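Local structure of 33-36 kDa outer membrane protein (Acinetobacter baumannii, 6GIE) at residues Thr231-Val243 / Asp251-Thr263. The protein forms a beta-barrel in the bacterial outer membrane and probably acts as a porin channel for small solutes. Sequence-based numbering, arbitrary orientation.
Sequences TPKLSVGASFADV and DHVWGGHTQYFIT. With C8E ((hydroxyethyloxy)tri(ethyloxy)octane), chain D; C8E ((hydroxyethyloxy)tri(ethyloxy)octane), chain C; C8E ((hydroxyethyloxy)tri(ethyloxy)octane), chain E; C8E ((hydroxyethyloxy)tri(ethyloxy)octane), chain B.
Lys-233 and Tyr-260 run side by side at one end of this antiparallel strand pair. The lysine chain bends at its third torsion (chi3 -66°), which lets Lys-233 NZ donate hydrogen bonds to Tyr-260 OH and to Phe-261 O, each 3.0 Å long, the latter bond lying in the carbonyl plane. With CG anti to the backbone N (chi1 178°), the Tyr-260 ring stretches alongside the lysine and presents an edge to Leu-234, its CD1 3.9 Å from Leu-234 CB. One ring face carries the alkyl tail of a detergent, C4 sitting over the centre. Farther along the same side of the sheet as Tyr-260, Thr-258 CG2 packs on a second detergent, and Trp-254 NE1 gives another a weak hydrogen bond. Near the other end Phe-240 and His-252 extend alongside each other, Phe-240 CZ to His-252 CD2 4.1 Å.

The other side of the sheet is more polar: Ser-235 OG reaches Gln-259 NE2 through one water, while Gln-259 OE1 takes a hydrogen bond from Lys-293. Beyond, Ala-241 CB meets Val-253 CB at 4.3 Å.

Paired backbone bonds from Ser-235/Gln-259 to Ala-241/Val-253 hold strands 234-242 and 252-261 in register, an antiparallel beta hairpin in the wall of a porin barrel, its detergent-coated face consistent with the membrane side.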
ATOM      1  N   THR A 231      -4.560  17.901  -5.034  1.00 19.20           N
ATOM      2  CA  THR A 231      -4.204  18.785  -3.943  1.00 19.49           C
ATOM      3  C   THR A 231      -3.606  17.858  -2.909  1.00 16.85           C
ATOM      4  O   THR A 231      -3.698  16.649  -3.087  1.00 14.75           O
ATOM      5  CB  THR A 231      -5.439  19.433  -3.283  1.00 21.07           C
ATOM      6  OG1 THR A 231      -6.104  18.466  -2.430  1.00 19.68           O
ATOM      7  CG2 THR A 231      -6.389  20.009  -4.315  1.00 23.73           C
ATOM      8  N   PRO A 232      -3.119  18.388  -1.796  1.00 17.76           N
ATOM      9  CA  PRO A 232      -2.545  17.562  -0.729  1.00 20.00           C
ATOM     10  C   PRO A 232      -3.571  16.584  -0.074  1.00 22.56           C
ATOM     11  O   PRO A 232      -3.195  15.529   0.547  1.00 16.80           O
ATOM     12  CB  PRO A 232      -2.042  18.621   0.310  1.00 21.41           C
ATOM     13  CG  PRO A 232      -1.859  19.860  -0.499  1.00 22.20           C
ATOM     14  CD  PRO A 232      -3.020  19.820  -1.464  1.00 21.22           C
ATOM     15  N   LYS A 233      -4.854  16.912  -0.230  1.00 23.95           N
ATOM     16  CA  LYS A 233      -5.916  16.087   0.373  1.00 26.76           C
ATOM     17  C   LYS A 233      -6.587  15.200  -0.613  1.00 27.49           C
ATOM     18  O   LYS A 233      -7.264  14.253  -0.205  1.00 24.89           O
ATOM     19  CB  LYS A 233      -6.970  16.967   1.015  1.00 26.70           C
ATOM     20  CG  LYS A 233      -6.344  18.104   1.788  1.00 29.33           C
ATOM     21  CD  LYS A 233      -7.218  18.576   2.924  1.00 33.01           C
ATOM     22  CE  LYS A 233      -8.498  19.189   2.361  1.00 32.92           C
ATOM     23  NZ  LYS A 233      -9.603  18.979   3.347  1.00 39.17           N
ATOM     24  N   LEU A 234      -6.454  15.504  -1.898  1.00 21.55           N
ATOM     25  CA  LEU A 234      -7.238  14.787  -2.845  1.00 19.42           C
ATOM     26  C   LEU A 234      -6.404  14.034  -3.830  1.00 17.35           C
ATOM     27  O   LEU A 234      -5.526  14.581  -4.516  1.00 15.19           O
ATOM     28  CB  LEU A 234      -8.236  15.752  -3.519  1.00 22.60           C
ATOM     29  CG  LEU A 234      -9.113  15.130  -4.607  1.00 25.00           C
ATOM     30  CD1 LEU A 234     -10.041  14.070  -4.069  1.00 24.27           C
ATOM     31  CD2 LEU A 234      -9.936  16.152  -5.404  1.00 37.14           C
ATOM     32  N   SER A 235      -6.660  12.752  -3.970  1.00 17.43           N
ATOM     33  CA  SER A 235      -5.844  12.038  -4.977  1.00 18.93           C
ATOM     34  C   SER A 235      -6.704  11.186  -5.833  1.00 19.54           C
ATOM     35  O   SER A 235      -7.689  10.651  -5.373  1.00 16.91           O
ATOM     36  CB  SER A 235      -4.766  11.166  -4.350  1.00 15.84           C
ATOM     37  OG  SER A 235      -5.320  10.091  -3.616  1.00 17.25           O
ATOM     38  N   VAL A 236      -6.268  11.017  -7.069  1.00 19.36           N
ATOM     39  CA  VAL A 236      -6.929  10.142  -7.953  1.00 21.51           C
ATOM     40  C   VAL A 236      -5.885   9.334  -8.582  1.00 19.61           C
ATOM     41  O   VAL A 236      -4.836   9.872  -8.919  1.00 23.80           O
ATOM     42  CB  VAL A 236      -7.755  10.879  -9.051  1.00 23.97           C
ATOM     43  CG1 VAL A 236      -6.907  11.796  -9.901  1.00 29.88           C
ATOM     44  CG2 VAL A 236      -8.398   9.846  -9.965  1.00 24.99           C
ATOM     45  N   GLY A 237      -6.164   8.055  -8.816  1.00 20.06           N
ATOM     46  CA  GLY A 237      -5.077   7.158  -9.264  1.00 20.74           C
ATOM     47  C   GLY A 237      -5.520   5.950 -10.040  1.00 19.36           C
ATOM     48  O   GLY A 237      -6.721   5.705 -10.194  1.00 18.80           O
ATOM     49  N   ALA A 238      -4.539   5.231 -10.550  1.00 15.48           N
ATOM     50  CA  ALA A 238      -4.797   4.093 -11.374  1.00 17.55           C
ATOM     51  C   ALA A 238      -3.734   3.035 -11.169  1.00 17.30           C
ATOM     52  O   ALA A 238      -2.639   3.319 -10.659  1.00 15.14           O
ATOM     53  CB  ALA A 238      -4.879   4.519 -12.862  1.00 20.28           C
ATOM     54  N   SER A 239      -4.042   1.818 -11.578  1.00 18.27           N
ATOM     55  CA  SER A 239      -3.160   0.702 -11.332  1.00 19.28           C
ATOM     56  C   SER A 239      -3.418  -0.407 -12.293  1.00 19.17           C
ATOM     57  O   SER A 239      -4.463  -0.510 -12.924  1.00 18.48           O
ATOM     58  CB  SER A 239      -3.316   0.134  -9.867  1.00 25.23           C
ATOM     59  OG  SER A 239      -4.612  -0.365  -9.715  1.00 27.50           O
ATOM     60  N   PHE A 240      -2.423  -1.258 -12.402  1.00 20.96           N
ATOM     61  CA  PHE A 240      -2.402  -2.251 -13.452  1.00 23.38           C
ATOM     62  C   PHE A 240      -1.571  -3.365 -12.912  1.00 21.94           C
ATOM     63  O   PHE A 240      -0.606  -3.128 -12.158  1.00 21.04           O
ATOM     64  CB  PHE A 240      -1.794  -1.740 -14.781  1.00 24.88           C
ATOM     65  CG  PHE A 240      -1.695  -2.818 -15.825  1.00 29.72           C
ATOM     66  CD1 PHE A 240      -2.810  -3.144 -16.652  1.00 37.64           C
ATOM     67  CD2 PHE A 240      -0.528  -3.583 -15.949  1.00 34.62           C
ATOM     68  CE1 PHE A 240      -2.748  -4.184 -17.599  1.00 34.10           C
ATOM     69  CE2 PHE A 240      -0.466  -4.633 -16.875  1.00 33.71           C
ATOM     70  CZ  PHE A 240      -1.585  -4.932 -17.690  1.00 37.41           C
ATOM     71  N   ALA A 241      -1.931  -4.581 -13.284  1.00 21.59           N
ATOM     72  CA  ALA A 241      -1.103  -5.690 -12.879  1.00 22.42           C
ATOM     73  C   ALA A 241      -1.291  -6.872 -13.822  1.00 24.17           C
ATOM     74  O   ALA A 241      -2.309  -7.048 -14.448  1.00 23.98           O
ATOM     75  CB  ALA A 241      -1.397  -6.053 -11.416  1.00 21.61           C
ATOM     76  N   ASP A 242      -0.230  -7.607 -14.000  1.00 27.07           N
ATOM     77  CA  ASP A 242      -0.267  -8.808 -14.827  1.00 33.34           C
ATOM     78  C   ASP A 242      -0.034  -9.958 -13.844  1.00 34.72           C
ATOM     79  O   ASP A 242       0.969  -9.973 -13.090  1.00 27.21           O
ATOM     80  CB  ASP A 242       0.831  -8.801 -15.904  1.00 34.04           C
ATOM     81  CG  ASP A 242       0.735  -9.983 -16.839  1.00 39.06           C
ATOM     82  OD1 ASP A 242       1.041 -11.098 -16.393  1.00 48.62           O
ATOM     83  OD2 ASP A 242       0.357  -9.817 -18.032  1.00 43.52           O
ATOM     84  N   VAL A 243      -0.974 -10.892 -13.862  1.00 35.87           N
ATOM     85  CA  VAL A 243      -1.005 -11.938 -12.867  1.00 40.21           C
ATOM     86  C   VAL A 243      -1.209 -13.342 -13.441  1.00 41.24           C
ATOM     87  O   VAL A 243      -1.366 -14.263 -12.667  1.00 43.61           O
ATOM     88  CB  VAL A 243      -2.039 -11.606 -11.766  1.00 37.14           C
ATOM     89  CG1 VAL A 243      -1.704 -10.264 -11.097  1.00 36.65           C
ATOM     90  CG2 VAL A 243      -3.441 -11.578 -12.315  1.00 36.22           C
ATOM     91  N   ASP A 251      -5.627 -13.153 -16.015  1.00 58.55           N
ATOM     92  CA  ASP A 251      -4.451 -12.594 -16.679  1.00 56.64           C
ATOM     93  C   ASP A 251      -4.156 -11.123 -16.276  1.00 49.38           C
ATOM     94  O   ASP A 251      -3.086 -10.810 -15.787  1.00 46.82           O
ATOM     95  CB  ASP A 251      -4.621 -12.714 -18.194  1.00 71.01           C
ATOM     96  CG  ASP A 251      -3.478 -13.449 -18.853  1.00 89.44           C
ATOM     97  OD1 ASP A 251      -3.299 -14.661 -18.554  1.00 82.54           O
ATOM     98  OD2 ASP A 251      -2.752 -12.810 -19.657  1.00107.24           O
ATOM     99  N   HIS A 252      -5.089 -10.209 -16.470  1.00 51.65           N
ATOM    100  CA  HIS A 252      -4.793  -8.780 -16.255  1.00 48.11           C
ATOM    101  C   HIS A 252      -5.752  -8.124 -15.257  1.00 44.55           C
ATOM    102  O   HIS A 252      -6.932  -8.492 -15.202  1.00 49.39           O
ATOM    103  CB  HIS A 252      -4.813  -8.061 -17.604  1.00 50.09           C
ATOM    104  CG  HIS A 252      -3.874  -8.670 -18.591  1.00 56.48           C
ATOM    105  ND1 HIS A 252      -4.302  -9.312 -19.732  1.00 62.00           N
ATOM    106  CD2 HIS A 252      -2.525  -8.804 -18.565  1.00 56.23           C
ATOM    107  CE1 HIS A 252      -3.258  -9.796 -20.381  1.00 64.10           C
ATOM    108  NE2 HIS A 252      -2.166  -9.501 -19.696  1.00 62.95           N
ATOM    109  N   VAL A 253      -5.220  -7.193 -14.462  1.00 35.35           N
ATOM    110  CA  VAL A 253      -5.986  -6.400 -13.504  1.00 35.22           C
ATOM    111  C   VAL A 253      -5.727  -4.911 -13.677  1.00 35.12           C
ATOM    112  O   VAL A 253      -4.585  -4.506 -13.750  1.00 39.59           O
ATOM    113  CB  VAL A 253      -5.599  -6.736 -12.076  1.00 37.22           C
ATOM    114  CG1 VAL A 253      -6.322  -5.828 -11.101  1.00 34.94           C
ATOM    115  CG2 VAL A 253      -5.921  -8.199 -11.801  1.00 46.35           C
ATOM    116  N   TRP A 254      -6.788  -4.105 -13.733  1.00 31.76           N
ATOM    117  CA  TRP A 254      -6.652  -2.668 -13.752  1.00 30.32           C
ATOM    118  C   TRP A 254      -7.689  -1.999 -12.823  1.00 29.31           C
ATOM    119  O   TRP A 254      -8.767  -2.556 -12.553  1.00 27.35           O
ATOM    120  CB  TRP A 254      -6.691  -2.154 -15.189  1.00 33.76           C
ATOM    121  CG  TRP A 254      -7.900  -2.407 -15.913  1.00 38.96           C
ATOM    122  CD1 TRP A 254      -8.862  -1.493 -16.169  1.00 47.60           C
ATOM    123  CD2 TRP A 254      -8.333  -3.641 -16.536  1.00 44.34           C
ATOM    124  NE1 TRP A 254      -9.897  -2.068 -16.882  1.00 51.49           N
ATOM    125  CE2 TRP A 254      -9.594  -3.386 -17.125  1.00 53.90           C
ATOM    126  CE3 TRP A 254      -7.799  -4.933 -16.629  1.00 48.61           C
ATOM    127  CZ2 TRP A 254     -10.328  -4.385 -17.814  1.00 50.25           C
ATOM    128  CZ3 TRP A 254      -8.529  -5.926 -17.289  1.00 50.86           C
ATOM    129  CH2 TRP A 254      -9.773  -5.642 -17.889  1.00 54.70           C
ATOM    130  N   GLY A 255      -7.313  -0.853 -12.274  1.00 21.93           N
ATOM    131  CA  GLY A 255      -8.142  -0.166 -11.362  1.00 22.33           C
ATOM    132  C   GLY A 255      -8.014   1.340 -11.346  1.00 21.90           C
ATOM    133  O   GLY A 255      -7.022   1.905 -11.791  1.00 19.34           O
ATOM    134  N   GLY A 256      -9.054   1.985 -10.823  1.00 18.43           N
ATOM    135  CA  GLY A 256      -8.958   3.368 -10.480  1.00 17.73           C
ATOM    136  C   GLY A 256      -9.299   3.530  -9.048  1.00 17.84           C
ATOM    137  O   GLY A 256     -10.043   2.748  -8.512  1.00 19.38           O
ATOM    138  N   HIS A 257      -8.774   4.573  -8.447  1.00 18.19           N
ATOM    139  CA  HIS A 257      -8.799   4.743  -7.014  1.00 18.93           C
ATOM    140  C   HIS A 257      -8.894   6.212  -6.707  1.00 16.98           C
ATOM    141  O   HIS A 257      -8.228   7.007  -7.336  1.00 18.17           O
ATOM    142  CB  HIS A 257      -7.489   4.238  -6.389  1.00 20.00           C
ATOM    143  CG  HIS A 257      -7.165   2.857  -6.806  1.00 27.49           C
ATOM    144  ND1 HIS A 257      -6.338   2.596  -7.874  1.00 24.78           N
ATOM    145  CD2 HIS A 257      -7.699   1.666  -6.433  1.00 26.86           C
ATOM    146  CE1 HIS A 257      -6.300   1.287  -8.071  1.00 25.84           C
ATOM    147  NE2 HIS A 257      -7.124   0.702  -7.217  1.00 23.77           N
ATOM    148  N   THR A 258      -9.580   6.531  -5.636  1.00 14.42           N
ATOM    149  CA  THR A 258      -9.782   7.886  -5.272  1.00 15.21           C
ATOM    150  C   THR A 258      -9.625   7.955  -3.778  1.00 15.67           C
ATOM    151  O   THR A 258     -10.025   6.991  -3.074  1.00 14.54           O
ATOM    152  CB  THR A 258     -11.222   8.231  -5.708  1.00 17.70           C
ATOM    153  OG1 THR A 258     -11.298   9.505  -6.335  1.00 32.91           O
ATOM    154  CG2 THR A 258     -12.154   8.095  -4.687  1.00 17.52           C
ATOM    155  N   GLN A 259      -9.067   9.069  -3.282  1.00 13.42           N
ATOM    156  CA  GLN A 259      -9.067   9.275  -1.891  1.00 14.38           C
ATOM    157  C   GLN A 259      -9.098  10.735  -1.497  1.00 14.59           C
ATOM    158  O   GLN A 259      -8.444  11.575  -2.150  1.00 15.12           O
ATOM    159  CB  GLN A 259      -7.873   8.528  -1.233  1.00 15.41           C
ATOM    160  CG  GLN A 259      -7.785   8.723   0.285  1.00 16.95           C
ATOM    161  CD  GLN A 259      -6.664   7.945   0.956  1.00 22.47           C
ATOM    162  OE1 GLN A 259      -6.868   7.352   2.023  1.00 30.55           O
ATOM    163  NE2 GLN A 259      -5.467   7.972   0.364  1.00 23.65           N
ATOM    164  N   TYR A 260      -9.889  11.054  -0.456  1.00 13.72           N
ATOM    165  CA  TYR A 260      -9.999  12.452  -0.035  1.00 15.68           C
ATOM    166  C   TYR A 260      -9.950  12.595   1.460  1.00 15.95           C
ATOM    167  O   TYR A 260     -10.728  11.962   2.159  1.00 15.64           O
ATOM    168  CB  TYR A 260     -11.300  13.130  -0.541  1.00 16.86           C
ATOM    169  CG  TYR A 260     -11.456  14.598  -0.055  1.00 18.44           C
ATOM    170  CD1 TYR A 260     -10.557  15.583  -0.447  1.00 21.20           C
ATOM    171  CD2 TYR A 260     -12.463  14.970   0.798  1.00 20.05           C
ATOM    172  CE1 TYR A 260     -10.654  16.898   0.009  1.00 22.28           C
ATOM    173  CE2 TYR A 260     -12.604  16.283   1.250  1.00 21.59           C
ATOM    174  CZ  TYR A 260     -11.695  17.253   0.857  1.00 24.08           C
ATOM    175  OH  TYR A 260     -11.808  18.564   1.288  1.00 26.37           O
ATOM    176  N   PHE A 261      -9.072  13.469   1.945  1.00 16.90           N
ATOM    177  CA  PHE A 261      -9.002  13.770   3.373  1.00 17.89           C
ATOM    178  C   PHE A 261      -9.947  14.900   3.668  1.00 19.33           C
ATOM    179  O   PHE A 261      -9.695  16.014   3.303  1.00 22.08           O
ATOM    180  CB  PHE A 261      -7.592  14.187   3.777  1.00 18.53           C
ATOM    181  CG  PHE A 261      -6.690  13.056   4.047  1.00 19.20           C
ATOM    182  CD1 PHE A 261      -6.135  12.330   2.982  1.00 19.18           C
ATOM    183  CD2 PHE A 261      -6.346  12.722   5.354  1.00 19.13           C
ATOM    184  CE1 PHE A 261      -5.266  11.282   3.232  1.00 21.38           C
ATOM    185  CE2 PHE A 261      -5.474  11.677   5.606  1.00 17.95           C
ATOM    186  CZ  PHE A 261      -4.925  10.965   4.536  1.00 18.56           C
ATOM    187  N   ILE A 262     -11.043  14.602   4.342  1.00 22.28           N
ATOM    188  CA  ILE A 262     -12.041  15.617   4.737  1.00 23.72           C
ATOM    189  C   ILE A 262     -11.389  16.536   5.766  1.00 23.64           C
ATOM    190  O   ILE A 262     -11.590  17.722   5.755  1.00 23.75           O
ATOM    191  CB  ILE A 262     -13.292  14.927   5.345  1.00 24.33           C
ATOM    192  CG1 ILE A 262     -13.946  14.003   4.319  1.00 21.57           C
ATOM    193  CG2 ILE A 262     -14.270  15.944   5.912  1.00 31.29           C
ATOM    194  CD1 ILE A 262     -15.026  13.142   4.895  1.00 23.92           C
ATOM    195  N   THR A 263     -10.624  15.946   6.678  1.00 22.55           N
ATOM    196  CA  THR A 263      -9.718  16.677   7.560  1.00 24.33           C
ATOM    197  C   THR A 263      -8.476  15.838   7.543  1.00 21.31           C
ATOM    198  O   THR A 263      -8.517  14.690   7.092  1.00 18.16           O
ATOM    199  CB  THR A 263     -10.166  16.720   9.029  1.00 27.46           C
ATOM    200  OG1 THR A 263     -10.166  15.392   9.580  1.00 28.05           O
ATOM    201  CG2 THR A 263     -11.545  17.351   9.129  1.00 31.84           C
TER
HETATM  202  O12 C8E D 303     -12.306  -2.088 -20.052  1.00 50.62           O
HETATM  203  C13 C8E D 303     -13.150  -1.011 -19.643  1.00 58.15           C
HETATM  204  C14 C8E D 303     -12.378  -0.063 -18.736  1.00 53.42           C
HETATM  205  O15 C8E D 303     -12.688  -0.358 -17.375  1.00 61.38           O
HETATM  206  C16 C8E D 303     -12.572   0.736 -16.460  1.00 58.01           C
HETATM  207  C17 C8E D 303     -11.280   0.545 -15.686  1.00 63.92           C
HETATM  208  O18 C8E D 303     -11.061   1.588 -14.741  1.00 55.20           O
HETATM  209  C19 C8E D 303      -9.772   1.523 -14.153  1.00 40.05           C
HETATM  210  C20 C8E D 303      -8.705   2.151 -15.034  1.00 48.54           C
HETATM  211  O21 C8E D 303      -8.567   3.534 -14.685  1.00 51.68           O
HETATM  212  C6  C8E C 302     -13.306  12.403  -4.387  1.00 19.29           C
HETATM  213  C7  C8E C 302     -13.472  10.926  -4.182  1.00 16.75           C
HETATM  214  C8  C8E C 302     -13.220  10.517  -2.747  1.00 15.04           C
HETATM  215  O9  C8E C 302     -14.385   9.853  -2.209  1.00 23.92           O
HETATM  216  C10 C8E C 302     -14.657   8.538  -2.677  1.00 21.55           C
HETATM  217  C11 C8E C 302     -15.964   7.986  -2.121  1.00 30.27           C
HETATM  218  O12 C8E C 302     -17.093   7.979  -3.017  1.00 27.88           O
HETATM  219  C13 C8E C 302     -16.851   7.978  -4.396  1.00 27.32           C
HETATM  220  C14 C8E C 302     -17.906   7.251  -5.199  1.00 24.31           C
HETATM  221  O15 C8E C 302     -17.102   6.745  -6.261  1.00 22.86           O
HETATM  222  C16 C8E C 302     -17.664   5.851  -7.173  1.00 31.39           C
HETATM  223  C17 C8E C 302     -16.546   4.919  -7.603  1.00 28.08           C
HETATM  224  O18 C8E C 302     -15.280   5.565  -7.619  1.00 26.32           O
HETATM  225  C19 C8E C 302     -14.241   4.601  -7.846  1.00 28.68           C
HETATM  226  C20 C8E C 302     -12.878   5.289  -7.869  1.00 33.14           C
HETATM  227  O21 C8E C 302     -12.461   5.544  -9.218  1.00 30.44           O
HETATM  228  C14 C8E E 304      -6.145   8.787 -13.270  1.00 36.19           C
HETATM  229  O15 C8E E 304      -4.932   8.097 -12.970  1.00 45.29           O
HETATM  230  C16 C8E E 304      -3.771   8.729 -13.514  1.00 30.54           C
HETATM  231  C17 C8E E 304      -2.575   7.785 -13.581  1.00 27.94           C
HETATM  232  O18 C8E E 304      -2.563   7.066 -14.830  1.00 43.28           O
HETATM  233  C19 C8E E 304      -1.304   6.483 -15.186  1.00 42.10           C
HETATM  234  C20 C8E E 304      -1.298   4.983 -14.941  1.00 44.67           C
HETATM  235  O21 C8E E 304      -0.814   4.355 -16.124  1.00 59.04           O
HETATM  236  C1  C8E B 301     -11.714  19.390  -3.589  1.00 25.44           C
HETATM  237  C2  C8E B 301     -12.563  18.362  -2.862  1.00 22.48           C
HETATM  238  C3  C8E B 301     -13.260  17.427  -3.855  1.00 22.85           C
HETATM  239  C4  C8E B 301     -13.630  16.100  -3.201  1.00 21.15           C
HETATM  240  C5  C8E B 301     -14.409  15.127  -4.090  1.00 22.50           C
HETATM  241  C6  C8E B 301     -13.826  14.915  -5.497  1.00 28.11           C
HETATM  242  C7  C8E B 301     -14.835  14.176  -6.387  1.00 27.14           C
HETATM  243  C8  C8E B 301     -14.228  13.323  -7.501  1.00 29.59           C
HETATM  244  O9  C8E B 301     -14.985  12.108  -7.651  1.00 31.24           O
HETATM  245  C10 C8E B 301     -14.881  11.446  -8.910  1.00 27.34           C
HETATM  246  C11 C8E B 301     -15.104   9.938  -8.738  1.00 26.12           C
HETATM  247  O   HOH W   1      -4.045   8.252  -2.193  1.00 21.23           O
HETATM  248  O   HOH W   2      -6.112   8.151  -5.048  1.00 34.88           O